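Local coordinates for amidohydrolase 3 domain-containing protein (Pyrococcus horikoshii, PDB 3IGH), which is uncharacterised but probably hydrolyses carbon-nitrogen bonds other than peptide bonds with the help of bound metal, at residues G9-S14 / K19-L24; V31-A34 / E38-K41; M292-L297 / L321-D326. One frame throughout, in Å; residues are numbered along the deposited sequence.

The three contacts illustrate how chemistry follows place in a fold. Interactions 1 and 2 lie in the N-terminal beta region, their centres about 10 Å apart, and they touch: L24 of interaction 1 packs on V31 and A34 of interaction 2, because strands 23-27 and 30-35 are neighbours in one sheet. The first is held by backbone hydrogen bonds with apolar packing on one face; the second joins a strand to a helix by packing alone, against the second subunit. Interaction 3, with its centre about 43 Å from that of interaction 1, joins two helices of the amidohydrolase barrel through a partly exposed salt bridge and a small, more buried apolar patch. All three are partly buried.

Interaction 1. Residues G9-S14 / K19-L24; sequences GTIYTS and KKVSGL
I11 and V21 face each other at the centre of an antiparallel beta hairpin, in which strand 10-14 turns back through a four-residue connection into strand 19-21. Backbone hydrogen bonds set the register. I11 and V21 form a hydrogen-bonded pair, with I11 N to V21 O at 2.9 Å and V21 N to I11 O at 2.8 Å. Nearer the turn, K19 O accepts from T13 N while K19 N gives a bond to S14 O, so T13 and S14 both face K19. This is a classic beta bulge, and it shifts the register by one residue between the Y12-K20 and S14-K19 pairs.

Apolar contacts gather on the face that carries I11 and V21. CB of I11 rests 3.8 Å from CG2 of V21, and that same methyl meets T13 CG2. Beyond the strand, L24 approaches I11 obliquely, its CG 3.9 Å from I11 CG2, and its CD2 methyl packs on V31 and A34 of strand 30-35. Strand 58-68 pairs with the other edge of strand 10-14, tying the hairpin to a strand of the amidohydrolase domain.

The face bearing Y12 and K20 mixes apolar and polar contacts. These two side chains run side by side in the same direction, and K20 CG lies 3.6 Å from Y12 CE1. A bend at chi3 (71°) carries the lysine end past the ring, bringing K20 CE to 3.8 Å from the T10 CG2 methyl. A water bridges the two polar ends, 3.1 Å from Y12 OH and weakly bonded to K20 NZ.

Interaction 2. Residues V31-A34 / E38-K41; sequences VIYA and EVAK
The backbones of Y33 and A40 come within 7.0 Å at their CA atoms, where strand 30-35 gives way to helix 37-47 and the helix folds back against the strand. In this strand-to-helix packing the Y33 ring is the main bridge. Its CG stands anti to the backbone N (chi1 176°), which carries the ring out from the strand to the V39-A40 turn of the helix.

V39 meets the phenolic end. The two side chains cross at about a right angle, with V39 CG1 3.6 Å from Y33 CZ and V39 CB 3.5 Å from Y33 OH. Farther back along the ring, Y33 CD2 meets the A40 methyl, CB, at 4.1 Å, while A40 also packs on I7 of strand 3-7.

The second subunit adds to this packing, since L46 of that neighbouring subunit touches both Y33 and V39. A weak hydrogen bond also joins Y33 OH and the backbone N-H of D36, in the link between strand and helix. Replacing Y33 by an alanine is likely to open a gap between strand and helix, leaving V39 and the A40 methyl without the ring and D36 N without its weak partner. On the same side of the ring as CD2, Y33 CE2 approaches the backbone nitrogen, N, of A40 to 3.9 Å.

Interaction 3. Residues M292-L297 / L321-D326; sequences MEREEL and LDVALD. With SO4 (sulfate ion), chain Q.
The guanidinium of R294 has V323 over one face and D326 at its edge. V323 CG2 sits 3.4 Å above the plane, displaced toward the rim, and comes to 3.5 Å from R294 NH1. At the edge, D326 OD2 lies nearly in the guanidinium plane and is gripped side-on by two nitrogens, R294 NE at 2.8 Å and R294 NH1 at 3.0 Å. The NE bond uses the anti lone pair of OD2, whereas NH1 meets that oxygen nearly along its C-O direction; the guanidinium and carboxylate planes stand 37° apart. An arginine chain extended from CG to NE spans the distance from the first turn of helix 294-305 to helix 318-331.

A water completes a small ring, accepting from R294 NH1 and donating to D326 OD2. The other carboxylate oxygen, D326 OD1, makes a salt bridge to R350 of helix 345-354, so the aspartate links three successive helices round the outside of the TIM barrel. Deeper than the charged pair, L297 CD1 and V323 CG1 pack at 3.9 Å. At the N-terminal end of helix 294-305, the backbone N of E295 donates to sulfate O1 at 3.0 Å.

With an arginine on each oxygen, the D326 carboxylate is likely to stay ionised and be restrained from turning, while the sulfate, probably from the crystallisation liquor, suggests that this helix end favours an anion.

Interaction 1. Residues G9-S14 / K19-L24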
loop_
_atom_site.group_PDB
_atom_site.type_symbol
_atom_site.label_atom_id
_atom_site.label_comp_id
_atom_site.label_asym_id
_atom_site.label_seq_id
_atom_site.Cartn_x
_atom_site.Cartn_y
_atom_site.Cartn_z
ATOM N N GLY A 9 -17.904 32.338 0.694
ATOM C CA GLY A 9 -18.902 31.368 0.285
ATOM C C GLY A 9 -19.509 30.715 1.496
ATOM O O GLY A 9 -19.159 31.042 2.629
ATOM N N THR A 10 -20.429 29.791 1.256
ATOM C CA THR A 10 -21.082 29.083 2.341
ATOM C C THR A 10 -20.636 27.632 2.281
ATOM O O THR A 10 -21.000 26.884 1.366
ATOM C CB THR A 10 -22.611 29.206 2.245
ATOM O OG1 THR A 10 -22.984 30.582 2.392
ATOM C CG2 THR A 10 -23.295 28.385 3.325
ATOM N N ILE A 11 -19.831 27.250 3.262
ATOM C CA ILE A 11 -19.222 25.928 3.274
ATOM C C ILE A 11 -19.848 25.107 4.381
ATOM O O ILE A 11 -19.709 25.437 5.552
ATOM C CB ILE A 11 -17.692 26.018 3.484
ATOM C CG1 ILE A 11 -17.061 26.865 2.372
ATOM C CG2 ILE A 11 -17.072 24.612 3.526
ATOM C CD1 ILE A 11 -15.927 27.738 2.834
ATOM N N TYR A 12 -20.552 24.043 3.999
ATOM C CA TYR A 12 -21.075 23.076 4.970
ATOM C C TYR A 12 -19.962 22.099 5.317
ATOM O O TYR A 12 -19.435 21.426 4.435
ATOM C CB TYR A 12 -22.274 22.315 4.390
ATOM C CG TYR A 12 -23.516 23.164 4.244
ATOM C CD1 TYR A 12 -24.398 23.319 5.307
ATOM C CD2 TYR A 12 -23.803 23.823 3.048
ATOM C CE1 TYR A 12 -25.538 24.101 5.188
ATOM C CE2 TYR A 12 -24.941 24.611 2.920
ATOM C CZ TYR A 12 -25.805 24.744 3.997
ATOM O OH TYR A 12 -26.940 25.521 3.895
ATOM N N THR A 13 -19.598 22.035 6.593
ATOM C CA THR A 13 -18.522 21.153 7.026
ATOM C C THR A 13 -19.067 19.867 7.615
ATOM O O THR A 13 -18.349 18.877 7.698
ATOM C CB THR A 13 -17.583 21.813 8.069
ATOM O OG1 THR A 13 -18.281 21.999 9.306
ATOM C CG2 THR A 13 -17.044 23.150 7.556
ATOM N N SER A 14 -20.331 19.895 8.031
ATOM C CA SER A 14 -20.979 18.748 8.667
ATOM C C SER A 14 -22.489 18.892 8.502
ATOM O O SER A 14 -23.003 20.013 8.441
ATOM C CB SER A 14 -20.598 18.693 10.152
ATOM O OG SER A 14 -21.191 17.592 10.801
ATOM N N LYS A 19 -23.165 22.209 10.578
ATOM C CA LYS A 19 -22.135 23.232 10.799
ATOM C C LYS A 19 -21.768 23.910 9.482
ATOM O O LYS A 19 -21.485 23.235 8.481
ATOM C CB LYS A 19 -20.867 22.641 11.428
ATOM C CG LYS A 19 -21.042 21.923 12.753
ATOM C CD LYS A 19 -19.682 21.651 13.396
ATOM C CE LYS A 19 -19.765 20.603 14.507
ATOM N NZ LYS A 19 -20.547 21.054 15.695
ATOM N N LYS A 20 -21.785 25.242 9.482
ATOM C CA LYS A 20 -21.392 26.027 8.313
ATOM C C LYS A 20 -20.275 26.995 8.671
ATOM O O LYS A 20 -20.238 27.537 9.780
ATOM C CB LYS A 20 -22.556 26.846 7.751
ATOM C CG LYS A 20 -23.893 26.153 7.684
ATOM C CD LYS A 20 -25.023 27.166 7.812
ATOM C CE LYS A 20 -25.172 28.038 6.571
ATOM N NZ LYS A 20 -26.244 29.061 6.730
ATOM N N VAL A 21 -19.362 27.203 7.725
ATOM C CA VAL A 21 -18.324 28.224 7.851
ATOM C C VAL A 21 -18.256 29.045 6.566
ATOM O O VAL A 21 -18.916 28.716 5.571
ATOM C CB VAL A 21 -16.922 27.621 8.184
ATOM C CG1 VAL A 21 -16.951 26.823 9.486
ATOM C CG2 VAL A 21 -16.382 26.779 7.022
ATOM N N SER A 22 -17.460 30.111 6.587
ATOM C CA SER A 22 -17.300 30.966 5.418
ATOM C C SER A 22 -15.920 30.829 4.775
ATOM O O SER A 22 -15.684 31.355 3.683
ATOM C CB SER A 22 -17.615 32.434 5.756
ATOM O OG SER A 22 -16.839 32.892 6.851
ATOM N N GLY A 23 -15.022 30.102 5.436
ATOM C CA GLY A 23 -13.666 29.934 4.930
ATOM C C GLY A 23 -13.028 28.602 5.270
ATOM O O GLY A 23 -13.180 28.105 6.384
ATOM N N LEU A 24 -12.321 28.035 4.293
ATOM C CA LEU A 24 -11.535 26.813 4.477
ATOM C C LEU A 24 -10.092 27.064 4.087
ATOM O O LEU A 24 -9.832 27.792 3.136
ATOM C CB LEU A 24 -12.052 25.675 3.585
ATOM C CG LEU A 24 -13.229 24.770 3.934
ATOM C CD1 LEU A 24 -13.297 23.649 2.906
ATOM C CD2 LEU A 24 -13.116 24.189 5.328
HETATM O O HOH W 1 -26.984 28.591 3.515
#

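Interaction 2. Residues V31-A34 / E38-K41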
loop_
_atom_site.group_PDB
_atom_site.type_symbol
_atom_site.label_atom_id
_atom_site.label_comp_id
_atom_site.label_asym_id
_atom_site.label_seq_id
_atom_site.Cartn_x
_atom_site.Cartn_y
_atom_site.Cartn_z
ATOM N N VAL A 31 -8.041 19.548 5.002
ATOM C CA VAL A 31 -8.527 20.771 5.644
ATOM C C VAL A 31 -7.691 21.048 6.896
ATOM O O VAL A 31 -7.499 20.162 7.731
ATOM C CB VAL A 31 -10.030 20.654 6.022
ATOM C CG1 VAL A 31 -10.489 21.855 6.846
ATOM C CG2 VAL A 31 -10.904 20.480 4.755
ATOM N N ILE A 32 -7.170 22.265 7.022
ATOM C CA ILE A 32 -6.397 22.621 8.227
ATOM C C ILE A 32 -7.008 23.750 9.055
ATOM O O ILE A 32 -6.697 23.913 10.242
ATOM C CB ILE A 32 -4.910 22.881 7.909
ATOM C CG1 ILE A 32 -4.747 24.000 6.884
ATOM C CG2 ILE A 32 -4.263 21.609 7.389
ATOM C CD1 ILE A 32 -3.366 24.626 6.894
ATOM N N TYR A 33 -7.889 24.519 8.420
ATOM C CA TYR A 33 -8.703 25.510 9.098
ATOM C C TYR A 33 -10.097 25.545 8.466
ATOM O O TYR A 33 -10.232 25.501 7.247
ATOM C CB TYR A 33 -8.041 26.901 9.050
ATOM C CG TYR A 33 -8.890 27.999 9.661
ATOM C CD1 TYR A 33 -8.969 28.159 11.046
ATOM C CD2 TYR A 33 -9.622 28.871 8.853
ATOM C CE1 TYR A 33 -9.758 29.155 11.609
ATOM C CE2 TYR A 33 -10.410 29.870 9.404
ATOM C CZ TYR A 33 -10.477 30.005 10.781
ATOM O OH TYR A 33 -11.262 30.996 11.325
ATOM N N ALA A 34 -11.118 25.590 9.319
ATOM C CA ALA A 34 -12.500 25.812 8.902
ATOM C C ALA A 34 -13.062 26.885 9.819
ATOM O O ALA A 34 -13.123 26.684 11.034
ATOM C CB ALA A 34 -13.324 24.524 9.038
ATOM N N GLU A 38 -12.188 35.741 6.442
ATOM C CA GLU A 38 -11.066 36.683 6.549
ATOM C C GLU A 38 -9.827 36.054 7.188
ATOM O O GLU A 38 -8.700 36.338 6.771
ATOM C CB GLU A 38 -11.472 37.957 7.306
ATOM C CG GLU A 38 -12.217 38.987 6.453
ATOM C CD GLU A 38 -11.378 39.519 5.295
ATOM O OE1 GLU A 38 -11.815 39.382 4.133
ATOM O OE2 GLU A 38 -10.280 40.063 5.545
ATOM N N VAL A 39 -10.050 35.208 8.194
ATOM C CA VAL A 39 -8.973 34.464 8.857
ATOM C C VAL A 39 -8.299 33.489 7.879
ATOM O O VAL A 39 -7.069 33.412 7.817
ATOM C CB VAL A 39 -9.493 33.720 10.109
ATOM C CG1 VAL A 39 -8.368 32.971 10.814
ATOM C CG2 VAL A 39 -10.150 34.699 11.067
ATOM N N ALA A 40 -9.117 32.781 7.103
ATOM C CA ALA A 40 -8.637 31.845 6.087
ATOM C C ALA A 40 -7.739 32.526 5.057
ATOM O O ALA A 40 -6.661 32.021 4.746
ATOM C CB ALA A 40 -9.817 31.145 5.394
ATOM N N LYS A 41 -8.185 33.680 4.557
ATOM C CA LYS A 41 -7.438 34.468 3.572
ATOM C C LYS A 41 -6.116 34.977 4.149
ATOM O O LYS A 41 -5.098 34.991 3.456
ATOM C CB LYS A 41 -8.301 35.636 3.058
ATOM C CG LYS A 41 -7.662 36.485 1.946
ATOM C CD LYS A 41 -8.686 37.332 1.181
ATOM C CE LYS A 41 -9.268 38.476 2.016
ATOM N NZ LYS A 41 -8.352 39.648 2.119
#

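Interaction 3. Residues M292-L297 / L321-D326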
loop_
_atom_site.group_PDB
_atom_site.type_symbol
_atom_site.label_atom_id
_atom_site.label_comp_id
_atom_site.label_asym_id
_atom_site.label_seq_id
_atom_site.Cartn_x
_atom_site.Cartn_y
_atom_site.Cartn_z
ATOM N N MET A 292 -23.575 -19.456 1.330
ATOM C CA MET A 292 -22.427 -19.973 2.066
ATOM C C MET A 292 -22.895 -20.242 3.489
ATOM O O MET A 292 -23.661 -19.459 4.040
ATOM C CB MET A 292 -21.302 -18.926 2.066
ATOM C CG MET A 292 -19.926 -19.435 2.501
ATOM S SD MET A 292 -18.577 -18.233 2.268
ATOM C CE MET A 292 -18.091 -18.605 0.592
ATOM N N GLU A 293 -22.426 -21.344 4.078
ATOM C CA GLU A 293 -22.776 -21.710 5.455
ATOM C C GLU A 293 -21.944 -20.927 6.461
ATOM O O GLU A 293 -20.887 -20.398 6.110
ATOM C CB GLU A 293 -22.547 -23.204 5.682
ATOM C CG GLU A 293 -23.400 -24.116 4.803
ATOM C CD GLU A 293 -24.793 -24.375 5.356
ATOM O OE1 GLU A 293 -25.564 -25.054 4.654
ATOM O OE2 GLU A 293 -25.119 -23.937 6.484
ATOM N N ARG A 294 -22.414 -20.876 7.706
ATOM C CA ARG A 294 -21.749 -20.111 8.769
ATOM C C ARG A 294 -20.282 -20.469 8.945
ATOM O O ARG A 294 -19.454 -19.572 9.010
ATOM C CB ARG A 294 -22.470 -20.256 10.112
ATOM C CG ARG A 294 -23.766 -19.484 10.247
ATOM C CD ARG A 294 -24.545 -19.999 11.459
ATOM N NE ARG A 294 -25.854 -19.364 11.631
ATOM C CZ ARG A 294 -26.971 -19.741 11.005
ATOM N NH1 ARG A 294 -28.112 -19.107 11.248
ATOM N NH2 ARG A 294 -26.958 -20.744 10.133
ATOM N N GLU A 295 -19.956 -21.768 8.994
ATOM C CA GLU A 295 -18.566 -22.202 9.220
ATOM C C GLU A 295 -17.592 -21.594 8.203
ATOM O O GLU A 295 -16.536 -21.070 8.590
ATOM C CB GLU A 295 -18.431 -23.737 9.243
ATOM C CG GLU A 295 -16.997 -24.224 9.522
ATOM C CD GLU A 295 -16.904 -25.676 9.994
ATOM O OE1 GLU A 295 -15.763 -26.165 10.140
ATOM O OE2 GLU A 295 -17.951 -26.325 10.222
ATOM N N GLU A 296 -17.960 -21.641 6.922
ATOM C CA GLU A 296 -17.119 -21.070 5.872
ATOM C C GLU A 296 -17.067 -19.541 5.940
ATOM O O GLU A 296 -16.002 -18.943 5.738
ATOM C CB GLU A 296 -17.557 -21.528 4.483
ATOM C CG GLU A 296 -16.483 -21.274 3.420
ATOM C CD GLU A 296 -16.903 -21.654 2.010
ATOM O OE1 GLU A 296 -17.986 -22.255 1.828
ATOM O OE2 GLU A 296 -16.136 -21.345 1.073
ATOM N N LEU A 297 -18.202 -18.912 6.243
ATOM C CA LEU A 297 -18.236 -17.461 6.421
ATOM C C LEU A 297 -17.347 -17.011 7.585
ATOM O O LEU A 297 -16.646 -16.011 7.471
ATOM C CB LEU A 297 -19.667 -16.965 6.628
ATOM C CG LEU A 297 -20.623 -17.013 5.426
ATOM C CD1 LEU A 297 -22.058 -16.998 5.938
ATOM C CD2 LEU A 297 -20.398 -15.808 4.501
ATOM N N LEU A 321 -29.827 -12.169 7.271
ATOM C CA LEU A 321 -29.355 -11.226 8.266
ATOM C C LEU A 321 -29.020 -11.908 9.598
ATOM O O LEU A 321 -28.006 -11.564 10.222
ATOM C CB LEU A 321 -30.364 -10.093 8.471
ATOM C CG LEU A 321 -29.966 -9.018 9.487
ATOM C CD1 LEU A 321 -28.644 -8.342 9.108
ATOM C CD2 LEU A 321 -31.064 -7.992 9.612
ATOM N N ASP A 322 -29.859 -12.862 10.021
ATOM C CA ASP A 322 -29.565 -13.684 11.210
ATOM C C ASP A 322 -28.208 -14.367 11.060
ATOM O O ASP A 322 -27.398 -14.341 11.983
ATOM C CB ASP A 322 -30.637 -14.761 11.449
ATOM C CG ASP A 322 -31.957 -14.200 11.957
ATOM O OD1 ASP A 322 -31.950 -13.232 12.741
ATOM O OD2 ASP A 322 -33.015 -14.757 11.585
ATOM N N VAL A 323 -27.982 -14.964 9.889
ATOM C CA VAL A 323 -26.740 -15.652 9.559
ATOM C C VAL A 323 -25.553 -14.683 9.612
ATOM O O VAL A 323 -24.537 -14.986 10.235
ATOM C CB VAL A 323 -26.829 -16.347 8.173
ATOM C CG1 VAL A 323 -25.481 -16.937 7.744
ATOM C CG2 VAL A 323 -27.907 -17.428 8.184
ATOM N N ALA A 324 -25.697 -13.515 8.983
ATOM C CA ALA A 324 -24.643 -12.489 9.006
ATOM C C ALA A 324 -24.349 -12.030 10.421
ATOM O O ALA A 324 -23.177 -11.900 10.807
ATOM C CB ALA A 324 -25.012 -11.283 8.120
ATOM N N LEU A 325 -25.405 -11.803 11.204
ATOM C CA LEU A 325 -25.225 -11.362 12.580
ATOM C C LEU A 325 -24.575 -12.463 13.446
ATOM O O LEU A 325 -23.773 -12.155 14.326
ATOM C CB LEU A 325 -26.543 -10.853 13.184
ATOM C CG LEU A 325 -27.154 -9.571 12.576
ATOM C CD1 LEU A 325 -28.536 -9.290 13.148
ATOM C CD2 LEU A 325 -26.259 -8.359 12.769
ATOM N N ASP A 326 -24.889 -13.728 13.152
ATOM C CA ASP A 326 -24.254 -14.884 13.815
ATOM C C ASP A 326 -22.739 -14.894 13.584
ATOM O O ASP A 326 -21.967 -15.136 14.517
ATOM C CB ASP A 326 -24.856 -16.209 13.320
ATOM C CG ASP A 326 -26.224 -16.517 13.930
ATOM O OD1 ASP A 326 -26.671 -15.796 14.838
ATOM O OD2 ASP A 326 -26.862 -17.492 13.484
HETATM S S SO4 Q . -22.570 -24.747 10.046
HETATM O O1 SO4 Q . -21.774 -24.121 8.998
HETATM O O2 SO4 Q . -23.075 -26.015 9.536
HETATM O O3 SO4 Q . -21.723 -25.027 11.207
HETATM O O4 SO4 Q . -23.688 -23.891 10.434
HETATM O O HOH W 2 -29.464 -17.746 13.166
#